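Local coordinates for protein similar to yteR (Bacilus subtilis) (Clostridium acetobutylicum, PDB 4WU0) that probably hydrolyses unsaturated rhamnogalacturonan fragments released from pectin, as a glycoside hydrolase of family 105, at residues I127-L132 and I160-N165; T171-H176 and Q250-G255; R200-Y205 and N231-A236. All coordinates share one frame; numbering follows the deposited sequence.

Contact 1 (I127-L132 and I160-N165)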
loop_
_atom_site.group_PDB
_atom_site.type_symbol
_atom_site.label_atom_id
_atom_site.label_comp_id
_atom_site.label_asym_id
_atom_site.label_seq_id
_atom_site.Cartn_x
_atom_site.Cartn_y
_atom_site.Cartn_z
ATOM N N ILE A 127 -9.104 -5.581 -11.990
ATOM C CA ILE A 127 -7.880 -4.970 -11.511
ATOM C C ILE A 127 -8.286 -3.934 -10.474
ATOM O O ILE A 127 -9.015 -3.004 -10.795
ATOM C CB ILE A 127 -7.104 -4.251 -12.619
ATOM C CG1 ILE A 127 -6.734 -5.238 -13.735
ATOM C CG2 ILE A 127 -5.846 -3.589 -12.031
ATOM C CD1 ILE A 127 -6.195 -4.578 -14.993
ATOM N N TRP A 128 -7.834 -4.089 -9.235
ATOM C CA TRP A 128 -8.005 -3.048 -8.215
ATOM C C TRP A 128 -6.644 -2.436 -7.910
ATOM O O TRP A 128 -5.623 -3.149 -7.886
ATOM C CB TRP A 128 -8.551 -3.597 -6.898
ATOM C CG TRP A 128 -9.836 -4.389 -6.912
ATOM C CD1 TRP A 128 -10.465 -4.983 -7.977
ATOM C CD2 TRP A 128 -10.620 -4.704 -5.757
ATOM N NE1 TRP A 128 -11.603 -5.637 -7.540
ATOM C CE2 TRP A 128 -11.713 -5.484 -6.183
ATOM C CE3 TRP A 128 -10.498 -4.401 -4.398
ATOM C CZ2 TRP A 128 -12.680 -5.960 -5.299
ATOM C CZ3 TRP A 128 -11.454 -4.867 -3.531
ATOM C CH2 TRP A 128 -12.531 -5.642 -3.975
ATOM N N LEU A 129 -6.613 -1.124 -7.692
ATOM C CA LEU A 129 -5.333 -0.448 -7.453
ATOM C C LEU A 129 -4.583 -1.098 -6.291
ATOM O O LEU A 129 -3.344 -1.210 -6.342
ATOM C CB LEU A 129 -5.533 1.043 -7.153
ATOM C CG LEU A 129 -5.997 1.945 -8.299
ATOM C CD1 LEU A 129 -6.102 3.370 -7.867
ATOM C CD2 LEU A 129 -5.050 1.806 -9.487
ATOM N N ASP A 130 -5.309 -1.483 -5.237
ATOM C CA ASP A 130 -4.699 -2.111 -4.071
ATOM C C ASP A 130 -3.724 -3.212 -4.481
ATOM O O ASP A 130 -2.665 -3.355 -3.878
ATOM C CB ASP A 130 -5.739 -2.769 -3.120
ATOM C CG ASP A 130 -6.949 -1.910 -2.813
ATOM O OD1 ASP A 130 -7.489 -1.267 -3.710
ATOM O OD2 ASP A 130 -7.390 -1.912 -1.637
ATOM N N GLY A 131 -4.101 -4.028 -5.472
ATOM C CA GLY A 131 -3.326 -5.186 -5.865
ATOM C C GLY A 131 -1.951 -4.903 -6.422
ATOM O O GLY A 131 -1.066 -5.748 -6.358
ATOM N N LEU A 132 -1.772 -3.727 -7.022
ATOM C CA LEU A 132 -0.471 -3.359 -7.540
ATOM C C LEU A 132 0.554 -3.265 -6.432
ATOM O O LEU A 132 1.727 -3.536 -6.654
ATOM C CB LEU A 132 -0.544 -2.039 -8.313
ATOM C CG LEU A 132 -0.996 -2.175 -9.768
ATOM C CD1 LEU A 132 0.052 -2.910 -10.585
ATOM C CD2 LEU A 132 -2.357 -2.856 -9.880
ATOM N N ILE A 160 1.813 -0.223 -16.171
ATOM C CA ILE A 160 1.477 0.579 -17.340
ATOM C C ILE A 160 0.042 0.325 -17.812
ATOM O O ILE A 160 -0.677 1.251 -18.144
ATOM C CB ILE A 160 2.490 0.315 -18.461
ATOM C CG1 ILE A 160 3.830 0.940 -18.078
ATOM C CG2 ILE A 160 2.018 0.876 -19.795
ATOM C CD1 ILE A 160 5.028 0.465 -18.898
ATOM N N ILE A 161 -0.353 -0.933 -17.842
ATOM C CA ILE A 161 -1.705 -1.298 -18.256
ATOM C C ILE A 161 -2.716 -0.802 -17.222
ATOM O O ILE A 161 -3.811 -0.377 -17.574
ATOM C CB ILE A 161 -1.826 -2.815 -18.448
ATOM C CG1 ILE A 161 -0.964 -3.285 -19.616
ATOM C CG2 ILE A 161 -3.289 -3.240 -18.663
ATOM C CD1 ILE A 161 -1.309 -2.679 -20.947
ATOM N N THR A 162 -2.357 -0.879 -15.947
ATOM C CA THR A 162 -3.260 -0.399 -14.913
ATOM C C THR A 162 -3.518 1.094 -15.094
ATOM O O THR A 162 -4.651 1.549 -15.027
ATOM C CB THR A 162 -2.715 -0.720 -13.518
ATOM O OG1 THR A 162 -2.673 -2.142 -13.369
ATOM C CG2 THR A 162 -3.577 -0.117 -12.423
ATOM N N GLU A 163 -2.477 1.876 -15.334
ATOM C CA GLU A 163 -2.698 3.288 -15.549
ATOM C C GLU A 163 -3.536 3.536 -16.814
ATOM O O GLU A 163 -4.422 4.386 -16.804
ATOM C CB GLU A 163 -1.367 4.034 -15.631
ATOM C CG GLU A 163 -1.515 5.534 -15.676
ATOM C CD GLU A 163 -1.357 6.138 -17.065
ATOM O OE1 GLU A 163 -1.409 5.403 -18.078
ATOM O OE2 GLU A 163 -1.192 7.372 -17.139
ATOM N N LYS A 164 -3.284 2.784 -17.885
ATOM C CA LYS A 164 -4.035 2.953 -19.123
ATOM C C LYS A 164 -5.530 2.742 -18.897
ATOM O O LYS A 164 -6.360 3.511 -19.384
ATOM C CB LYS A 164 -3.528 1.974 -20.182
ATOM C CG LYS A 164 -4.295 2.033 -21.493
ATOM C CD LYS A 164 -3.753 1.035 -22.501
ATOM C CE LYS A 164 -4.351 1.290 -23.879
ATOM N NZ LYS A 164 -5.613 0.533 -24.129
ATOM N N ASN A 165 -5.873 1.715 -18.130
ATOM C CA ASN A 165 -7.271 1.339 -17.964
ATOM C C ASN A 165 -7.988 2.077 -16.847
ATOM O O ASN A 165 -9.208 2.233 -16.920
ATOM C CB ASN A 165 -7.414 -0.162 -17.712
ATOM C CG ASN A 165 -7.136 -1.014 -18.959
ATOM O OD1 ASN A 165 -7.562 -0.694 -20.063
ATOM N ND2 ASN A 165 -6.422 -2.109 -18.765
#
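Thr162 sits among three aliphatic side chains, those of Ile127, Leu129 and Leu132. It is the shared partner of all of them, and the contact is apolar apart from its hydroxyl oxygen.

The methyl contacts come first. Leu129 points its CD2 branch at Thr162, reaching the CG2 methyl at 3.8 Å. Leu132 brings its own CD2 to within 3.9 Å of the same Thr162 CG2. The side chains of Leu132 and Thr162 pass alongside each other in opposite directions. Leu129 instead comes in at a slant.

The second group of contacts is between methyls and the hydroxyl oxygen. Ile127 CG2 lies 3.7 Å from Thr162 OG1, and Leu132 CD2 lies 3.6 Å from it. These are van der Waals contacts, with no hydrogen bond between the segments. In Ile127 the CG2 methyl stands anti to the backbone N, while CG1 lies beside that N (chi1 -59°). It is the short branch that meets the threonine.

The polar bond of Thr162 stays within its own helix. With chi1 at -64°, OG1 lies beside its own backbone N and bonds to the carbonyl O of Gln158, one turn earlier.

Helix 152-166 packs here against the end of strand 126-128 and the start of helix 129-146, in the (alpha/alpha)6 barrel expected for this family. Tyr205 of helix 199-215 also touches Thr162, and Phe159 touches Leu132.

All four touching residues are buried. The bond to Gln158 O satisfies the hydroxyl within its own helix. Thr162 OG1 can therefore lie against buried methyls of Ile127 and Leu132 without a partner from the other segment, while CG2 gives the purely apolar contact.

Contact 2 (T171-H176 and Q250-G255); sequences TGLLYH and QVLDEG
Leu173 makes this contact almost alone: its CD1 methyl meets both corner residues of a type I beta turn, Leu252 and Asp253. Two irregular loops of the six-hairpin (alpha/alpha) barrel fold are joined here. One lies between helix 152-166 and strand 177-179, the other between helices 223-240 and 264-279.

The turn runs from Val251 to Glu254 and is closed by Glu254 N bonding to Val251 O at 3.2 Å. Leu252 and Asp253 are its two central residues. Leu173 CD1 lies 4.4 Å from Leu252 CB. The packing is apolar and not tight. No hydrogen bond crosses between the loops. Asp253 takes part through its CB methylene rather than its carboxylate.

Leu173 and Leu252 both also rest on Leu237 of helix 223-240, which gives the two loops a common base. Leu252 touches Met202 of helix 199-215 as well.

The loop before Leu173 is shaped by an ST turn at Thr171. Gly172, with phi at 83°, turns the chain inside it. The first torsion of Thr171, 63°, brings its hydroxyl back over the turn. That hydroxyl also bonds to Asp168 OD2. Within the turn, Leu173 N donates to Thr171 OG1 at 3.0 Å, with an N-H...O angle of 160°.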
loop_
_atom_site.group_PDB
_atom_site.type_symbol
_atom_site.label_atom_id
_atom_site.label_comp_id
_atom_site.label_asym_id
_atom_site.label_seq_id
_atom_site.Cartn_x
_atom_site.Cartn_y
_atom_site.Cartn_z
ATOM N N THR A 171 -9.105 14.427 -14.487
ATOM C CA THR A 171 -8.444 14.802 -13.238
ATOM C C THR A 171 -7.025 14.257 -13.139
ATOM O O THR A 171 -6.222 14.766 -12.356
ATOM C CB THR A 171 -9.201 14.263 -12.012
ATOM O OG1 THR A 171 -9.210 12.834 -12.049
ATOM C CG2 THR A 171 -10.658 14.812 -11.961
ATOM N N GLY A 172 -6.735 13.186 -13.880
ATOM C CA GLY A 172 -5.479 12.477 -13.712
ATOM C C GLY A 172 -5.468 11.473 -12.576
ATOM O O GLY A 172 -4.503 10.730 -12.397
ATOM N N LEU A 173 -6.558 11.413 -11.818
ATOM C CA LEU A 173 -6.684 10.426 -10.760
ATOM C C LEU A 173 -7.069 9.070 -11.352
ATOM O O LEU A 173 -7.548 8.996 -12.490
ATOM C CB LEU A 173 -7.713 10.894 -9.732
ATOM C CG LEU A 173 -7.401 12.206 -9.006
ATOM C CD1 LEU A 173 -8.614 12.682 -8.234
ATOM C CD2 LEU A 173 -6.219 12.061 -8.041
ATOM N N LEU A 174 -6.843 8.001 -10.586
ATOM C CA LEU A 174 -7.211 6.653 -11.008
ATOM C C LEU A 174 -8.315 6.113 -10.114
ATOM O O LEU A 174 -8.282 6.254 -8.887
ATOM C CB LEU A 174 -6.009 5.690 -10.954
ATOM C CG LEU A 174 -4.960 5.784 -12.061
ATOM C CD1 LEU A 174 -4.182 7.071 -11.977
ATOM C CD2 LEU A 174 -4.007 4.590 -12.020
ATOM N N TYR A 175 -9.313 5.519 -10.744
ATOM C CA TYR A 175 -10.414 4.909 -10.027
ATOM C C TYR A 175 -9.941 3.686 -9.258
ATOM O O TYR A 175 -8.952 3.053 -9.608
ATOM C CB TYR A 175 -11.522 4.509 -10.995
ATOM C CG TYR A 175 -12.153 5.663 -11.708
ATOM C CD1 TYR A 175 -13.203 6.359 -11.142
ATOM C CD2 TYR A 175 -11.695 6.066 -12.952
ATOM C CE1 TYR A 175 -13.785 7.435 -11.803
ATOM C CE2 TYR A 175 -12.264 7.140 -13.601
ATOM C CZ TYR A 175 -13.303 7.812 -13.018
ATOM O OH TYR A 175 -13.881 8.872 -13.673
ATOM N N HIS A 176 -10.693 3.332 -8.225
ATOM C CA HIS A 176 -10.353 2.235 -7.328
ATOM C C HIS A 176 -10.198 0.894 -8.085
ATOM O O HIS A 176 -9.230 0.166 -7.882
ATOM C CB HIS A 176 -11.457 2.144 -6.282
ATOM C CG HIS A 176 -11.231 1.135 -5.198
ATOM N ND1 HIS A 176 -12.126 0.976 -4.160
ATOM C CD2 HIS A 176 -10.246 0.233 -4.984
ATOM C CE1 HIS A 176 -11.703 0.017 -3.361
ATOM N NE2 HIS A 176 -10.556 -0.436 -3.824
ATOM N N GLN A 250 -11.271 10.863 2.013
ATOM C CA GLN A 250 -11.700 9.501 1.663
ATOM C C GLN A 250 -12.142 9.379 0.204
ATOM O O GLN A 250 -11.678 8.483 -0.509
ATOM C CB GLN A 250 -12.840 9.096 2.610
ATOM C CG GLN A 250 -13.641 7.876 2.255
ATOM C CD GLN A 250 -12.964 6.587 2.680
ATOM O OE1 GLN A 250 -11.741 6.536 2.815
ATOM N NE2 GLN A 250 -13.744 5.523 2.829
ATOM N N VAL A 251 -13.038 10.261 -0.240
ATOM C CA VAL A 251 -13.384 10.363 -1.660
ATOM C C VAL A 251 -12.662 11.620 -2.174
ATOM O O VAL A 251 -13.035 12.756 -1.861
ATOM C CB VAL A 251 -14.893 10.421 -1.910
ATOM C CG1 VAL A 251 -15.184 10.476 -3.415
ATOM C CG2 VAL A 251 -15.570 9.218 -1.289
ATOM N N LEU A 252 -11.581 11.399 -2.911
ATOM C CA LEU A 252 -10.527 12.409 -3.071
ATOM C C LEU A 252 -10.961 13.757 -3.628
ATOM O O LEU A 252 -10.463 14.803 -3.192
ATOM C CB LEU A 252 -9.419 11.860 -3.976
ATOM C CG LEU A 252 -8.518 10.825 -3.315
ATOM C CD1 LEU A 252 -7.708 10.018 -4.348
ATOM C CD2 LEU A 252 -7.594 11.486 -2.329
ATOM N N ASP A 253 -11.843 13.718 -4.622
ATOM C CA ASP A 253 -12.225 14.910 -5.360
ATOM C C ASP A 253 -13.548 15.518 -4.917
ATOM O O ASP A 253 -14.033 16.436 -5.565
ATOM C CB ASP A 253 -12.294 14.601 -6.861
ATOM C CG ASP A 253 -13.359 13.575 -7.202
ATOM O OD1 ASP A 253 -13.654 12.732 -6.332
ATOM O OD2 ASP A 253 -13.876 13.593 -8.352
ATOM N N GLU A 254 -14.128 15.016 -3.828
ATOM C CA GLU A 254 -15.444 15.451 -3.381
ATOM C C GLU A 254 -15.390 16.059 -1.982
ATOM O O GLU A 254 -16.274 15.817 -1.154
ATOM C CB GLU A 254 -16.417 14.269 -3.403
ATOM C CG GLU A 254 -16.566 13.666 -4.801
ATOM C CD GLU A 254 -17.932 13.794 -5.401
ATOM O OE1 GLU A 254 -18.727 14.637 -4.941
ATOM O OE2 GLU A 254 -18.203 13.039 -6.360
ATOM N N GLY A 255 -14.349 16.841 -1.708
ATOM C CA GLY A 255 -14.134 17.363 -0.367
ATOM C C GLY A 255 -15.256 18.211 0.222
ATOM O O GLY A 255 -15.393 18.300 1.435
#

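Contact 3 (R200-Y205 and N231-A236); sequences RAMGWY and NNCVTA
The Tyr205 ring meets Cys233 at its edge. Cys233 SG lies in the plane of the Tyr205 ring, 5.1 Å from its centroid and 89° off the ring normal. Cys233 SG is 3.9 Å from Tyr205 CD2 and nearly as close to CE2 of that ring. This is a sulfur-aromatic contact of the edge type. Leu129 and Leu174 also touch the tyrosine, and their CD2 methyls lie on opposite faces of its ring.

The second flat group, Trp204, belongs to the same helix but turns to another side. Arg200 lays its CG over one face of the indole, shifted toward the rim. Trp204 also meets the ring of Tyr133.

The torsions explain how the tyrosine reaches the cysteine. Tyr205 CG is anti to the backbone N (chi1 -168°), and the ring swings beside the carbonyl carbon. Its hydroxyl goes to another partner, the carbonyl O of Phe159.

Met202 supplies the other contact. Its chain bends at both chi2 and chi3, and the terminal methyl ends beside the cysteine. Met202 CE is 4.0 Å from Cys233 CB, and it is equally close to SG. Cys233 is thus approached by a methyl and by a ring edge, both from helix 199-215. No hydrogen bond joins the two segments.

All three touching residues are buried. Met202 and Tyr205, three residues apart on one face of their helix, both touch Cys233.

Helices 199-215 and 223-240 follow each other in the chain and run in roughly opposite directions here. Such neighbouring helices, packed by buried side chains, form the helical hairpins typical of an (alpha/alpha)6 barrel.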
loop_
_atom_site.group_PDB
_atom_site.type_symbol
_atom_site.label_atom_id
_atom_site.label_comp_id
_atom_site.label_asym_id
_atom_site.label_seq_id
_atom_site.Cartn_x
_atom_site.Cartn_y
_atom_site.Cartn_z
ATOM N N ARG A 200 -7.298 5.724 -0.215
ATOM C CA ARG A 200 -6.336 4.664 0.056
ATOM C C ARG A 200 -5.927 3.917 -1.223
ATOM O O ARG A 200 -4.775 3.515 -1.351
ATOM C CB ARG A 200 -6.848 3.689 1.122
ATOM C CG ARG A 200 -5.900 2.507 1.296
ATOM C CD ARG A 200 -5.932 1.812 2.649
ATOM N NE ARG A 200 -7.142 1.029 2.900
ATOM C CZ ARG A 200 -7.998 1.243 3.892
ATOM N NH1 ARG A 200 -9.023 0.426 4.047
ATOM N NH2 ARG A 200 -7.818 2.224 4.766
ATOM N N ALA A 201 -6.839 3.774 -2.161
ATOM C CA ALA A 201 -6.506 3.109 -3.424
ATOM C C ALA A 201 -5.445 3.878 -4.191
ATOM O O ALA A 201 -4.464 3.287 -4.692
ATOM C CB ALA A 201 -7.722 2.914 -4.246
ATOM N N MET A 202 -5.603 5.193 -4.307
ATOM C CA MET A 202 -4.527 5.978 -4.892
ATOM C C MET A 202 -3.250 5.861 -4.082
ATOM O O MET A 202 -2.172 5.815 -4.642
ATOM C CB MET A 202 -4.910 7.448 -5.033
ATOM C CG MET A 202 -5.761 7.754 -6.244
ATOM S SD MET A 202 -4.922 7.473 -7.827
ATOM C CE MET A 202 -3.602 8.696 -7.828
ATOM N N GLY A 203 -3.361 5.834 -2.758
ATOM C CA GLY A 203 -2.201 5.645 -1.899
ATOM C C GLY A 203 -1.461 4.346 -2.216
ATOM O O GLY A 203 -0.241 4.333 -2.318
ATOM N N TRP A 204 -2.190 3.243 -2.368
ATOM C CA TRP A 204 -1.562 1.981 -2.724
ATOM C C TRP A 204 -0.763 2.117 -4.013
ATOM O O TRP A 204 0.365 1.648 -4.114
ATOM C CB TRP A 204 -2.594 0.885 -2.941
ATOM C CG TRP A 204 -3.323 0.360 -1.692
ATOM C CD1 TRP A 204 -4.676 0.177 -1.563
ATOM C CD2 TRP A 204 -2.750 -0.091 -0.450
ATOM N NE1 TRP A 204 -4.968 -0.354 -0.340
ATOM C CE2 TRP A 204 -3.810 -0.512 0.367
ATOM C CE3 TRP A 204 -1.448 -0.177 0.051
ATOM C CZ2 TRP A 204 -3.617 -0.993 1.652
ATOM C CZ3 TRP A 204 -1.264 -0.671 1.324
ATOM C CH2 TRP A 204 -2.341 -1.078 2.107
ATOM N N TYR A 205 -1.372 2.750 -5.010
ATOM C CA TYR A 205 -0.747 2.822 -6.321
ATOM C C TYR A 205 0.513 3.690 -6.288
ATOM O O TYR A 205 1.533 3.324 -6.890
ATOM C CB TYR A 205 -1.727 3.328 -7.382
ATOM C CG TYR A 205 -1.237 3.168 -8.800
ATOM C CD1 TYR A 205 -1.094 1.917 -9.377
ATOM C CD2 TYR A 205 -0.952 4.273 -9.577
ATOM C CE1 TYR A 205 -0.640 1.765 -10.695
ATOM C CE2 TYR A 205 -0.528 4.130 -10.895
ATOM C CZ TYR A 205 -0.368 2.879 -11.434
ATOM O OH TYR A 205 0.083 2.742 -12.715
ATOM N N ASN A 231 4.805 10.906 -11.369
ATOM C CA ASN A 231 4.696 12.356 -11.417
ATOM C C ASN A 231 3.278 12.780 -11.738
ATOM O O ASN A 231 2.763 13.723 -11.135
ATOM C CB ASN A 231 5.665 12.955 -12.424
ATOM C CG ASN A 231 7.032 13.156 -11.845
ATOM O OD1 ASN A 231 7.342 14.212 -11.310
ATOM N ND2 ASN A 231 7.859 12.136 -11.931
ATOM N N ASN A 232 2.670 12.129 -12.717
ATOM C CA ASN A 232 1.300 12.473 -13.095
ATOM C C ASN A 232 0.309 12.249 -11.958
ATOM O O ASN A 232 -0.627 13.045 -11.776
ATOM C CB ASN A 232 0.870 11.677 -14.338
ATOM C CG ASN A 232 1.598 12.103 -15.585
ATOM O OD1 ASN A 232 2.167 13.188 -15.654
ATOM N ND2 ASN A 232 1.573 11.249 -16.589
ATOM N N CYS A 233 0.508 11.172 -11.203
ATOM C CA CYS A 233 -0.362 10.877 -10.069
ATOM C C CYS A 233 -0.201 11.946 -8.995
ATOM O O CYS A 233 -1.177 12.364 -8.387
ATOM C CB CYS A 233 -0.047 9.504 -9.468
ATOM S SG CYS A 233 -0.633 8.090 -10.476
ATOM N N VAL A 234 1.036 12.373 -8.756
ATOM C CA VAL A 234 1.309 13.375 -7.745
ATOM C C VAL A 234 0.693 14.696 -8.155
ATOM O O VAL A 234 0.067 15.369 -7.327
ATOM C CB VAL A 234 2.835 13.504 -7.495
ATOM C CG1 VAL A 234 3.180 14.808 -6.739
ATOM C CG2 VAL A 234 3.333 12.279 -6.754
ATOM N N THR A 235 0.865 15.096 -9.418
ATOM C CA THR A 235 0.195 16.291 -9.925
ATOM C C THR A 235 -1.311 16.238 -9.665
ATOM O O THR A 235 -1.929 17.211 -9.195
ATOM C CB THR A 235 0.478 16.482 -11.422
ATOM O OG1 THR A 235 1.885 16.681 -11.588
ATOM C CG2 THR A 235 -0.290 17.651 -12.003
ATOM N N ALA A 236 -1.904 15.094 -9.961
ATOM C CA ALA A 236 -3.349 14.944 -9.816
ATOM C C ALA A 236 -3.759 14.988 -8.343
ATOM O O ALA A 236 -4.783 15.573 -7.989
ATOM C CB ALA A 236 -3.806 13.646 -10.455
#

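In the fold
The three contacts form one continuous cluster. Contacts 2 and 3 are nearest, with centres about 9 Å apart. Leu252 CD1 lies 3.5 Å from Met202 CG, and Thr171 O lies 3.3 Å from Ala236 CB. The loops of contact 2 therefore rest on the helix pair of contact 3. Contacts 1 and 3 are about 11 Å apart between centres and are bridged by the Tyr205 ring of contact 3, whose CE1 is 3.9 Å from Thr162 CG2. Contacts 1 and 2, about 15 Å apart, meet through a probable backbone hydrogen bond, Leu129 N to His176 O at 2.9 Å. Helix 199-215 thus lies between helix 152-166 and helix 223-240.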